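PDB 3BS0: TodX from Pseudomonas putida, which probably carries toluene and similar aromatic hydrocarbons across the outer membrane, as a beta-barrel channel of the FadL fatty-acid transporter family. Local coordinates for residues G381-Y384 / S390-N393; I12-G17 / G49-T54; G250-S255 / V313-Q318. All coordinates share one frame; numbering follows the deposited sequence.

Contact 1. Residues G381-Y384 / S390-N393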
ATOM      1  N   GLY A 381       8.846  14.503  10.877  1.00 55.26           N
ATOM      2  CA  GLY A 381       9.856  14.549   9.845  1.00 55.55           C
ATOM      3  C   GLY A 381      10.946  15.567  10.101  1.00 55.02           C
ATOM      4  O   GLY A 381      10.750  16.550  10.812  1.00 54.25           O
ATOM      5  N   GLY A 382      12.104  15.320   9.506  1.00 54.24           N
ATOM      6  CA  GLY A 382      13.223  16.215   9.662  1.00 53.84           C
ATOM      7  C   GLY A 382      14.076  16.241   8.413  1.00 53.10           C
ATOM      8  O   GLY A 382      14.152  15.252   7.683  1.00 50.04           O
ATOM      9  N   GLU A 383      14.701  17.389   8.168  1.00 54.26           N
ATOM     10  CA  GLU A 383      15.576  17.570   7.020  1.00 56.87           C
ATOM     11  C   GLU A 383      16.882  18.179   7.488  1.00 57.93           C
ATOM     12  O   GLU A 383      16.897  19.102   8.294  1.00 57.82           O
ATOM     13  CB  GLU A 383      14.941  18.490   5.969  1.00 56.08           C
ATOM     14  CG  GLU A 383      15.885  18.833   4.820  1.00 58.85           C
ATOM     15  CD  GLU A 383      15.235  19.675   3.732  1.00 62.00           C
ATOM     16  OE1 GLU A 383      14.736  20.777   4.038  1.00 65.85           O
ATOM     17  OE2 GLU A 383      15.222  19.241   2.560  1.00 64.32           O
ATOM     18  N   TYR A 384      17.978  17.631   6.992  1.00 59.95           N
ATOM     19  CA  TYR A 384      19.298  18.132   7.318  1.00 62.65           C
ATOM     20  C   TYR A 384      20.056  18.092   6.003  1.00 62.67           C
ATOM     21  O   TYR A 384      20.158  17.048   5.364  1.00 62.58           O
ATOM     22  CB  TYR A 384      19.985  17.241   8.367  1.00 64.16           C
ATOM     23  CG  TYR A 384      21.243  17.840   8.981  1.00 68.12           C
ATOM     24  CD1 TYR A 384      21.774  17.328  10.167  1.00 69.27           C
ATOM     25  CD2 TYR A 384      21.883  18.938   8.395  1.00 68.70           C
ATOM     26  CE1 TYR A 384      22.906  17.900  10.760  1.00 70.65           C
ATOM     27  CE2 TYR A 384      23.013  19.514   8.977  1.00 70.24           C
ATOM     28  CZ  TYR A 384      23.519  18.994  10.160  1.00 71.41           C
ATOM     29  OH  TYR A 384      24.623  19.580  10.749  1.00 71.12           O
ATOM     30  N   SER A 390      23.006  19.022  -1.075  1.00 55.14           N
ATOM     31  CA  SER A 390      22.861  17.713  -0.435  1.00 52.82           C
ATOM     32  C   SER A 390      21.897  17.709   0.742  1.00 51.52           C
ATOM     33  O   SER A 390      22.168  18.331   1.762  1.00 53.58           O
ATOM     34  CB  SER A 390      24.218  17.212   0.040  1.00 51.06           C
ATOM     35  OG  SER A 390      25.011  16.841  -1.063  1.00 53.42           O
ATOM     36  N   ARG A 391      20.793  16.978   0.606  1.00 49.26           N
ATOM     37  CA  ARG A 391      19.775  16.916   1.655  1.00 48.61           C
ATOM     38  C   ARG A 391      19.430  15.491   2.120  1.00 47.83           C
ATOM     39  O   ARG A 391      19.407  14.545   1.326  1.00 47.37           O
ATOM     40  CB  ARG A 391      18.464  17.557   1.171  1.00 47.94           C
ATOM     41  CG  ARG A 391      18.556  18.902   0.491  1.00 48.26           C
ATOM     42  CD  ARG A 391      17.165  19.263  -0.018  1.00 55.31           C
ATOM     43  NE  ARG A 391      17.043  20.599  -0.611  1.00 58.59           N
ATOM     44  CZ  ARG A 391      15.911  21.075  -1.133  1.00 60.31           C
ATOM     45  NH1 ARG A 391      14.810  20.332  -1.140  1.00 62.37           N
ATOM     46  NH2 ARG A 391      15.873  22.297  -1.640  1.00 62.45           N
ATOM     47  N   ILE A 392      19.142  15.360   3.410  1.00 45.14           N
ATOM     48  CA  ILE A 392      18.734  14.094   3.993  1.00 43.40           C
ATOM     49  C   ILE A 392      17.401  14.385   4.651  1.00 42.48           C
ATOM     50  O   ILE A 392      17.315  15.287   5.485  1.00 42.07           O
ATOM     51  CB  ILE A 392      19.701  13.600   5.082  1.00 43.98           C
ATOM     52  CG1 ILE A 392      21.092  13.387   4.488  1.00 45.51           C
ATOM     53  CG2 ILE A 392      19.180  12.301   5.700  1.00 39.76           C
ATOM     54  CD1 ILE A 392      22.138  13.030   5.541  1.00 47.01           C
ATOM     55  N   ASN A 393      16.372  13.634   4.266  1.00 40.52           N
ATOM     56  CA  ASN A 393      15.029  13.797   4.820  1.00 39.70           C
ATOM     57  C   ASN A 393      14.636  12.541   5.592  1.00 39.37           C
ATOM     58  O   ASN A 393      14.896  11.425   5.148  1.00 38.59           O
ATOM     59  CB  ASN A 393      13.994  14.004   3.708  1.00 38.81           C
ATOM     60  CG  ASN A 393      14.315  15.171   2.808  1.00 39.60           C
ATOM     61  OD1 ASN A 393      13.858  16.291   3.021  1.00 39.60           O
ATOM     62  ND2 ASN A 393      15.103  14.908   1.785  1.00 39.88           N
TER
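In Glu383, CG stands anti to the backbone N (chi1 174°) and the chain runs on extended, which carries the carboxylate over to the strand 390-393. In Arg391, CG is anti to the carbonyl carbon instead, and the chain is straight from CG to NE. The two side chains meet at a slant. OE2 of Glu383 comes up against the aliphatic part of the arginine, 3.2 Å from CD of Arg391. The salt bridge itself is long, with 3.9 Å between Glu383 OE2 and Arg391 NH1. The carboxylate and guanidinium planes are 77° apart. OE2 stands off the guanidinium plane, with no N-H directed to it, so the attraction is between charges.

Asn393 lies alongside Glu383, both pointing the same way. Its OD1 is 3.3 Å from Glu383 OE2, but both are acceptors and do not bond. Arg351 probably eases this pairing. It gives Asn393 OD1 a weak hydrogen bond and forms a long, weak ion pair with Glu383 OE1.

The backbones are antiparallel. Tyr384 and Ile392 form a hydrogen-bonded pair. Tyr384 N reaches Ile392 O at 2.9 Å, and Ile392 N reaches Tyr384 O at 2.8 Å. Glu383 and Asn393 form the next, non-hydrogen-bonded pair. There Asn393 CA lies 3.3 Å from Gly382 O, with its hydrogen turned to that oxygen. Tyr384 and Ile392 put their side chains on the other face from Glu383 and Asn393.

This is one beta hairpin of the barrel wall, made by strands 376-385 and 390-405. Strand 348-356 pairs with 376-385 on its other side, and strand 417-433 pairs with 390-405. Arg391 also touches Tyr24 and Pro41 in the N-terminal part of the chain.

Contact 2. Residues I12-G17 / G49-T54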
ATOM      1  N   ILE A  12       9.471  13.867   2.932  1.00 42.52           N
ATOM      2  CA  ILE A  12       8.837  15.086   3.419  1.00 45.38           C
ATOM      3  C   ILE A  12       7.305  15.038   3.368  1.00 45.74           C
ATOM      4  O   ILE A  12       6.628  15.528   4.277  1.00 43.43           O
ATOM      5  CB  ILE A  12       9.325  16.358   2.654  1.00 46.25           C
ATOM      6  CG1 ILE A  12       8.242  17.442   2.719  1.00 45.69           C
ATOM      7  CG2 ILE A  12       9.679  16.023   1.216  1.00 49.36           C
ATOM      8  CD1 ILE A  12       8.788  18.860   2.779  1.00 49.04           C
ATOM      9  N   SER A  13       6.773  14.450   2.304  1.00 46.63           N
ATOM     10  CA  SER A  13       5.338  14.338   2.129  1.00 48.76           C
ATOM     11  C   SER A  13       4.724  13.426   3.188  1.00 50.40           C
ATOM     12  O   SER A  13       3.561  13.587   3.559  1.00 50.47           O
ATOM     13  CB  SER A  13       5.032  13.792   0.733  1.00 52.72           C
ATOM     14  OG  SER A  13       3.641  13.799   0.461  1.00 54.33           O
ATOM     15  N   ARG A  14       5.512  12.473   3.676  1.00 50.30           N
ATOM     16  CA  ARG A  14       5.038  11.528   4.668  1.00 50.56           C
ATOM     17  C   ARG A  14       5.290  11.998   6.079  1.00 50.59           C
ATOM     18  O   ARG A  14       4.619  11.572   7.017  1.00 51.55           O
ATOM     19  CB  ARG A  14       5.702  10.175   4.481  1.00 54.01           C
ATOM     20  CG  ARG A  14       5.236   9.171   5.510  1.00 60.25           C
ATOM     21  CD  ARG A  14       5.518   7.757   5.076  1.00 65.21           C
ATOM     22  NE  ARG A  14       5.458   7.624   3.626  1.00 69.61           N
ATOM     23  CZ  ARG A  14       5.223   6.482   2.992  1.00 72.14           C
ATOM     24  NH1 ARG A  14       5.015   5.369   3.687  1.00 75.08           N
ATOM     25  NH2 ARG A  14       5.207   6.451   1.667  1.00 72.72           N
ATOM     26  N   ALA A  15       6.279  12.858   6.242  1.00 49.15           N
ATOM     27  CA  ALA A  15       6.579  13.384   7.557  1.00 47.40           C
ATOM     28  C   ALA A  15       5.543  14.477   7.844  1.00 46.73           C
ATOM     29  O   ALA A  15       5.333  14.883   8.989  1.00 46.68           O
ATOM     30  CB  ALA A  15       7.984  13.956   7.570  1.00 44.89           C
ATOM     31  N   MET A  16       4.883  14.932   6.784  1.00 45.23           N
ATOM     32  CA  MET A  16       3.887  15.974   6.899  1.00 44.81           C
ATOM     33  C   MET A  16       2.477  15.449   6.700  1.00 45.05           C
ATOM     34  O   MET A  16       1.692  16.005   5.925  1.00 43.81           O
ATOM     35  CB  MET A  16       4.188  17.099   5.906  1.00 45.28           C
ATOM     36  CG  MET A  16       5.323  18.024   6.354  1.00 44.87           C
ATOM     37  SD  MET A  16       5.694  19.232   5.103  1.00 46.10           S
ATOM     38  CE  MET A  16       7.243  19.675   5.523  1.00 46.19           C
ATOM     39  N   GLY A  17       2.178  14.366   7.418  1.00 43.96           N
ATOM     40  CA  GLY A  17       0.860  13.755   7.393  1.00 43.25           C
ATOM     41  C   GLY A  17       0.259  13.307   6.078  1.00 41.75           C
ATOM     42  O   GLY A  17      -0.943  13.077   6.005  1.00 40.88           O
ATOM     43  N   GLY A  49      16.114   6.600  -1.766  1.00 34.32           N
ATOM     44  CA  GLY A  49      15.505   6.332  -0.471  1.00 30.95           C
ATOM     45  C   GLY A  49      15.089   4.910  -0.135  1.00 30.94           C
ATOM     46  O   GLY A  49      14.995   4.040  -0.993  1.00 27.81           O
ATOM     47  N   LEU A  50      14.824   4.696   1.151  1.00 33.34           N
ATOM     48  CA  LEU A  50      14.418   3.404   1.669  1.00 34.81           C
ATOM     49  C   LEU A  50      13.160   3.486   2.520  1.00 37.08           C
ATOM     50  O   LEU A  50      13.087   4.248   3.479  1.00 37.84           O
ATOM     51  CB  LEU A  50      15.551   2.822   2.494  1.00 37.27           C
ATOM     52  CG  LEU A  50      16.815   2.548   1.696  1.00 39.47           C
ATOM     53  CD1 LEU A  50      17.981   2.452   2.648  1.00 42.53           C
ATOM     54  CD2 LEU A  50      16.655   1.265   0.900  1.00 39.46           C
ATOM     55  N   ASP A  51      12.171   2.676   2.170  1.00 40.02           N
ATOM     56  CA  ASP A  51      10.901   2.638   2.887  1.00 42.33           C
ATOM     57  C   ASP A  51      10.831   1.369   3.739  1.00 43.50           C
ATOM     58  O   ASP A  51      11.093   0.274   3.235  1.00 44.71           O
ATOM     59  CB  ASP A  51       9.755   2.638   1.868  1.00 44.21           C
ATOM     60  CG  ASP A  51       8.479   3.250   2.406  1.00 46.59           C
ATOM     61  OD1 ASP A  51       7.811   2.621   3.256  1.00 50.58           O
ATOM     62  OD2 ASP A  51       8.141   4.371   1.974  1.00 49.10           O
ATOM     63  N   VAL A  52      10.507   1.514   5.025  1.00 42.83           N
ATOM     64  CA  VAL A  52      10.366   0.360   5.915  1.00 43.09           C
ATOM     65  C   VAL A  52       9.024   0.441   6.616  1.00 44.92           C
ATOM     66  O   VAL A  52       8.731   1.434   7.276  1.00 45.08           O
ATOM     67  CB  VAL A  52      11.447   0.291   7.016  1.00 43.52           C
ATOM     68  CG1 VAL A  52      12.113  -1.073   6.973  1.00 45.20           C
ATOM     69  CG2 VAL A  52      12.460   1.400   6.854  1.00 44.21           C
ATOM     70  N   VAL A  53       8.227  -0.615   6.487  1.00 46.48           N
ATOM     71  CA  VAL A  53       6.907  -0.662   7.095  1.00 47.18           C
ATOM     72  C   VAL A  53       6.735  -1.728   8.170  1.00 49.05           C
ATOM     73  O   VAL A  53       6.416  -2.876   7.874  1.00 50.16           O
ATOM     74  CB  VAL A  53       5.821  -0.886   6.026  1.00 49.33           C
ATOM     75  CG1 VAL A  53       4.432  -0.778   6.659  1.00 46.77           C
ATOM     76  CG2 VAL A  53       5.995   0.129   4.889  1.00 48.64           C
ATOM     77  N   THR A  54       6.939  -1.333   9.423  1.00 50.05           N
ATOM     78  CA  THR A  54       6.775  -2.227  10.563  1.00 50.58           C
ATOM     79  C   THR A  54       5.273  -2.407  10.769  1.00 50.13           C
ATOM     80  O   THR A  54       4.503  -1.491  10.507  1.00 49.28           O
ATOM     81  CB  THR A  54       7.351  -1.595  11.856  1.00 52.49           C
ATOM     82  OG1 THR A  54       8.768  -1.432  11.729  1.00 52.39           O
ATOM     83  CG2 THR A  54       7.029  -2.470  13.070  1.00 53.43           C
TER
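Arg14 and Asp51 join the N-terminal plug, or hatch, of this FadL-type barrel to its wall. They are the two residues that touch here, and both are buried. Asp51 OD2 sits over one face of the Arg14 guanidinium, 3.6 Å from Arg14 NH2 and 3.7 Å from Arg14 NH1. The guanidinium and carboxylate planes are 65° apart. The salt bridge is long, and because the oxygen is above the plane no N-H is aimed at it. It rests on charge.

The CA atoms of Arg14 and Asp51 are 10.8 Å apart, and both side chains reach across, the arginine the farther. The Arg14 side chain leaves its CA directed opposite the backbone N (chi1 179°), then bends at chi3 (-31°) before the guanidinium. An alanine here would remove this arm and is likely to leave the buried Asp51 carboxylate without this positive mate.

Around the pair, Val426 of strand 417-433 touches both side chains, and Gln83 of strand 80-90 touches Asp51. Glu7 adds a second, weak and long ion pair to Arg14 NH1. Asp51 is set in place by its strand, whose backbone bonds to Gly81.

Arg14 rises from a short, weakly bonded helix at about 12-15. Met16 N bonds weakly to Ile12 O at 3.1 Å. Ser13 OG ties the helix to Thr19 O. The turn after it is pinned to the wall at both ends of Gly17: its N donates to Thr379 OG1, and its O accepts from Ser337 OG.

Contact 3. Residues G250-S255 / V313-Q318; sequences GKATLS and VAFISQ. With C8E ((hydroxyethyloxy)tri(ethyloxy)octane), chain D.
Beyond the barrel wall of this FadL-type fold, strands from two long excursions meet: 244-257 from the one between wall strands 233-240 and 280-288, and 314-317 from the one between 293-302 and 333-343. Strand 263-272 lies between them and pairs with both, and the Phe315 side chain reaches across to 250-255. A chi1 of 167° swings the Phe315 ring away from its own N and onto Ala252 and Leu254.

Leu254 covers one face of the ring. Its CB is 3.8 Å from the Phe315 ring centroid and 25° off the normal, a CH-pi contact shifted toward the rim. The nearest ring carbons include Phe315 CE2, 3.5 Å from Leu254 CB. Ala252 meets the ring edge. Its O lies near the ring plane, 3.4 Å from Phe315 CE1, and its CB is 4.2 Å from Phe315 CD1.

Ile322 and Leu186 touch both Leu254 and Phe315, and Leu266 touches Phe315. The result is an apolar cluster between the strands and helix 186-194. A second bound C8E comes near Leu254. The C8E of chain D lies along Val313, where CG1 of Val313 is 3.6 Å from C13 of the detergent.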
ATOM      1  N   GLY A 250      -0.561 -16.602 -11.147  1.00 37.11           N
ATOM      2  CA  GLY A 250       0.659 -17.309 -10.852  1.00 36.45           C
ATOM      3  C   GLY A 250       0.354 -18.707 -10.372  1.00 38.96           C
ATOM      4  O   GLY A 250      -0.748 -19.222 -10.543  1.00 40.98           O
ATOM      5  N   LYS A 251       1.345 -19.320  -9.752  1.00 40.18           N
ATOM      6  CA  LYS A 251       1.195 -20.664  -9.248  1.00 40.14           C
ATOM      7  C   LYS A 251       0.741 -20.632  -7.794  1.00 39.44           C
ATOM      8  O   LYS A 251       1.130 -19.745  -7.026  1.00 40.99           O
ATOM      9  CB  LYS A 251       2.525 -21.420  -9.387  1.00 40.46           C
ATOM     10  CG  LYS A 251       3.027 -21.541 -10.825  1.00 42.56           C
ATOM     11  CD  LYS A 251       1.888 -21.905 -11.782  1.00 45.47           C
ATOM     12  CE  LYS A 251       2.361 -22.775 -12.955  1.00 48.14           C
ATOM     13  NZ  LYS A 251       1.204 -23.503 -13.596  1.00 49.47           N
ATOM     14  N   ALA A 252      -0.088 -21.606  -7.434  1.00 37.29           N
ATOM     15  CA  ALA A 252      -0.621 -21.712  -6.093  1.00 35.88           C
ATOM     16  C   ALA A 252      -0.848 -23.170  -5.775  1.00 36.62           C
ATOM     17  O   ALA A 252      -1.126 -23.973  -6.660  1.00 40.02           O
ATOM     18  CB  ALA A 252      -1.932 -20.955  -5.995  1.00 36.06           C
ATOM     19  N   THR A 253      -0.717 -23.517  -4.506  1.00 36.78           N
ATOM     20  CA  THR A 253      -0.934 -24.878  -4.074  1.00 33.61           C
ATOM     21  C   THR A 253      -2.164 -24.928  -3.185  1.00 33.30           C
ATOM     22  O   THR A 253      -2.181 -24.371  -2.090  1.00 32.60           O
ATOM     23  CB  THR A 253       0.258 -25.424  -3.266  1.00 34.14           C
ATOM     24  OG1 THR A 253       1.442 -25.387  -4.063  1.00 36.13           O
ATOM     25  CG2 THR A 253      -0.015 -26.860  -2.836  1.00 33.46           C
ATOM     26  N   LEU A 254      -3.212 -25.572  -3.671  1.00 34.80           N
ATOM     27  CA  LEU A 254      -4.418 -25.720  -2.876  1.00 32.48           C
ATOM     28  C   LEU A 254      -4.179 -27.018  -2.143  1.00 33.35           C
ATOM     29  O   LEU A 254      -3.860 -28.031  -2.756  1.00 32.85           O
ATOM     30  CB  LEU A 254      -5.644 -25.867  -3.751  1.00 32.47           C
ATOM     31  CG  LEU A 254      -6.806 -26.374  -2.909  1.00 37.62           C
ATOM     32  CD1 LEU A 254      -7.294 -25.267  -1.976  1.00 36.56           C
ATOM     33  CD2 LEU A 254      -7.923 -26.854  -3.819  1.00 38.29           C
ATOM     34  N   SER A 255      -4.317 -26.991  -0.830  1.00 33.22           N
ATOM     35  CA  SER A 255      -4.077 -28.183  -0.052  1.00 31.08           C
ATOM     36  C   SER A 255      -5.168 -28.430   0.985  1.00 29.35           C
ATOM     37  O   SER A 255      -5.439 -27.610   1.840  1.00 30.66           O
ATOM     38  CB  SER A 255      -2.704 -28.082   0.601  1.00 30.26           C
ATOM     39  OG  SER A 255      -2.830 -28.219   1.988  1.00 36.84           O
ATOM     40  N   VAL A 313     -11.332 -15.274  -7.060  1.00 50.95           N
ATOM     41  CA  VAL A 313     -10.123 -16.019  -6.819  1.00 45.31           C
ATOM     42  C   VAL A 313     -10.444 -17.295  -7.549  1.00 42.76           C
ATOM     43  O   VAL A 313     -11.257 -18.078  -7.079  1.00 42.19           O
ATOM     44  CB  VAL A 313      -9.954 -16.365  -5.346  1.00 45.05           C
ATOM     45  CG1 VAL A 313      -8.800 -17.335  -5.171  1.00 44.62           C
ATOM     46  CG2 VAL A 313      -9.746 -15.122  -4.548  1.00 45.02           C
ATOM     47  N   ALA A 314      -9.839 -17.490  -8.709  1.00 40.04           N
ATOM     48  CA  ALA A 314     -10.093 -18.698  -9.482  1.00 36.96           C
ATOM     49  C   ALA A 314      -8.847 -19.573  -9.472  1.00 34.56           C
ATOM     50  O   ALA A 314      -7.801 -19.175  -9.977  1.00 32.35           O
ATOM     51  CB  ALA A 314     -10.469 -18.327 -10.911  1.00 36.50           C
ATOM     52  N   PHE A 315      -8.952 -20.746  -8.856  1.00 32.09           N
ATOM     53  CA  PHE A 315      -7.842 -21.684  -8.815  1.00 29.84           C
ATOM     54  C   PHE A 315      -8.235 -22.869  -9.688  1.00 31.74           C
ATOM     55  O   PHE A 315      -9.356 -23.389  -9.601  1.00 30.89           O
ATOM     56  CB  PHE A 315      -7.571 -22.165  -7.398  1.00 27.01           C
ATOM     57  CG  PHE A 315      -6.643 -23.358  -7.333  1.00 23.16           C
ATOM     58  CD1 PHE A 315      -5.262 -23.188  -7.338  1.00 20.04           C
ATOM     59  CD2 PHE A 315      -7.160 -24.644  -7.271  1.00 18.39           C
ATOM     60  CE1 PHE A 315      -4.418 -24.284  -7.274  1.00 22.09           C
ATOM     61  CE2 PHE A 315      -6.328 -25.749  -7.210  1.00 20.13           C
ATOM     62  CZ  PHE A 315      -4.951 -25.573  -7.211  1.00 21.81           C
ATOM     63  N   ILE A 316      -7.311 -23.313 -10.521  1.00 32.70           N
ATOM     64  CA  ILE A 316      -7.637 -24.396 -11.410  1.00 34.93           C
ATOM     65  C   ILE A 316      -6.483 -25.358 -11.623  1.00 35.56           C
ATOM     66  O   ILE A 316      -5.350 -24.956 -11.820  1.00 34.42           O
ATOM     67  CB  ILE A 316      -8.132 -23.797 -12.741  1.00 37.46           C
ATOM     68  CG1 ILE A 316      -8.834 -24.856 -13.578  1.00 38.64           C
ATOM     69  CG2 ILE A 316      -6.975 -23.152 -13.494  1.00 37.63           C
ATOM     70  CD1 ILE A 316      -9.615 -24.217 -14.698  1.00 40.31           C
ATOM     71  N   SER A 317      -6.796 -26.643 -11.551  1.00 37.87           N
ATOM     72  CA  SER A 317      -5.817 -27.697 -11.732  1.00 39.40           C
ATOM     73  C   SER A 317      -6.344 -28.763 -12.702  1.00 41.09           C
ATOM     74  O   SER A 317      -7.470 -28.668 -13.210  1.00 40.47           O
ATOM     75  CB  SER A 317      -5.503 -28.346 -10.387  1.00 40.68           C
ATOM     76  OG  SER A 317      -6.671 -28.925  -9.830  1.00 39.91           O
ATOM     77  N   GLN A 318      -5.518 -29.777 -12.941  1.00 42.70           N
ATOM     78  CA  GLN A 318      -5.864 -30.870 -13.835  1.00 44.28           C
ATOM     79  C   GLN A 318      -7.003 -31.695 -13.242  1.00 45.51           C
ATOM     80  O   GLN A 318      -7.785 -32.309 -13.968  1.00 46.74           O
ATOM     81  CB  GLN A 318      -4.635 -31.748 -14.064  1.00 45.14           C
ATOM     82  CG  GLN A 318      -4.439 -32.195 -15.519  1.00 48.86           C
ATOM     83  CD  GLN A 318      -4.749 -31.093 -16.521  1.00 49.35           C
ATOM     84  OE1 GLN A 318      -5.895 -30.946 -16.960  1.00 51.80           O
ATOM     85  NE2 GLN A 318      -3.736 -30.307 -16.879  1.00 48.00           N
TER
HETATM   86  C1  C8E D 503      -4.757  -3.990  -3.965  1.00 96.03           C
HETATM   87  C2  C8E D 503      -4.657  -5.148  -3.074  1.00 96.50           C
HETATM   88  C3  C8E D 503      -5.234  -6.404  -3.556  1.00 96.32           C
HETATM   89  C4  C8E D 503      -4.663  -7.404  -2.723  1.00 95.55           C
HETATM   90  C5  C8E D 503      -5.498  -8.554  -2.681  1.00 94.76           C
HETATM   91  C6  C8E D 503      -4.886  -9.518  -1.803  1.00 95.04           C
HETATM   92  C7  C8E D 503      -6.190 -10.131  -1.372  1.00 95.39           C
HETATM   93  C8  C8E D 503      -6.851 -10.965  -2.380  1.00 95.35           C
HETATM   94  O9  C8E D 503      -7.412 -12.234  -2.154  1.00 94.79           O
HETATM   95  C10 C8E D 503      -6.428 -13.239  -1.688  1.00 96.02           C
HETATM   96  C11 C8E D 503      -7.276 -14.543  -1.574  1.00 96.44           C
HETATM   97  O12 C8E D 503      -7.189 -15.491  -2.785  1.00 96.92           O
HETATM   98  C13 C8E D 503      -6.697 -16.780  -2.304  1.00 96.78           C
HETATM   99  C14 C8E D 503      -7.588 -17.674  -1.359  1.00 96.29           C
HETATM  100  O15 C8E D 503      -9.031 -18.017  -1.486  1.00 96.61           O
HETATM  101  C16 C8E D 503      -9.846 -16.963  -0.815  1.00 96.48           C
HETATM  102  C17 C8E D 503     -10.085 -17.182   0.698  1.00 96.65           C
HETATM  103  O18 C8E D 503     -11.329 -17.197   1.403  1.00 96.14           O
HETATM  104  C19 C8E D 503     -11.697 -15.849   1.833  1.00 95.48           C
HETATM  105  C20 C8E D 503     -11.885 -15.314   3.297  1.00 95.40           C
HETATM  106  O21 C8E D 503     -13.221 -15.155   3.767  1.00 94.25           O

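How the contacts relate
Contacts 1 and 2 are close, with centres 12 Å apart, and they touch where Ala15 CB packs on Gly381 CA. Arg351 links them further: it reaches Glu383 and Asn393 of contact 1 and touches Ile12, Ala15 and Met16 of contact 2. The plug is thus held against the same region of wall that contains the 376-405 hairpin. Contact 3 lies on the other side of the chain's centre. Its centre is 47 Å from that of contact 1 and 36 Å from that of contact 2. Detergent is bound at contact 3, where both C8E molecules come near. Contacts 1 and 2 each hold a long ion pair, contact 1 beside backbone hydrogen bonds, whereas contact 3 is mainly apolar.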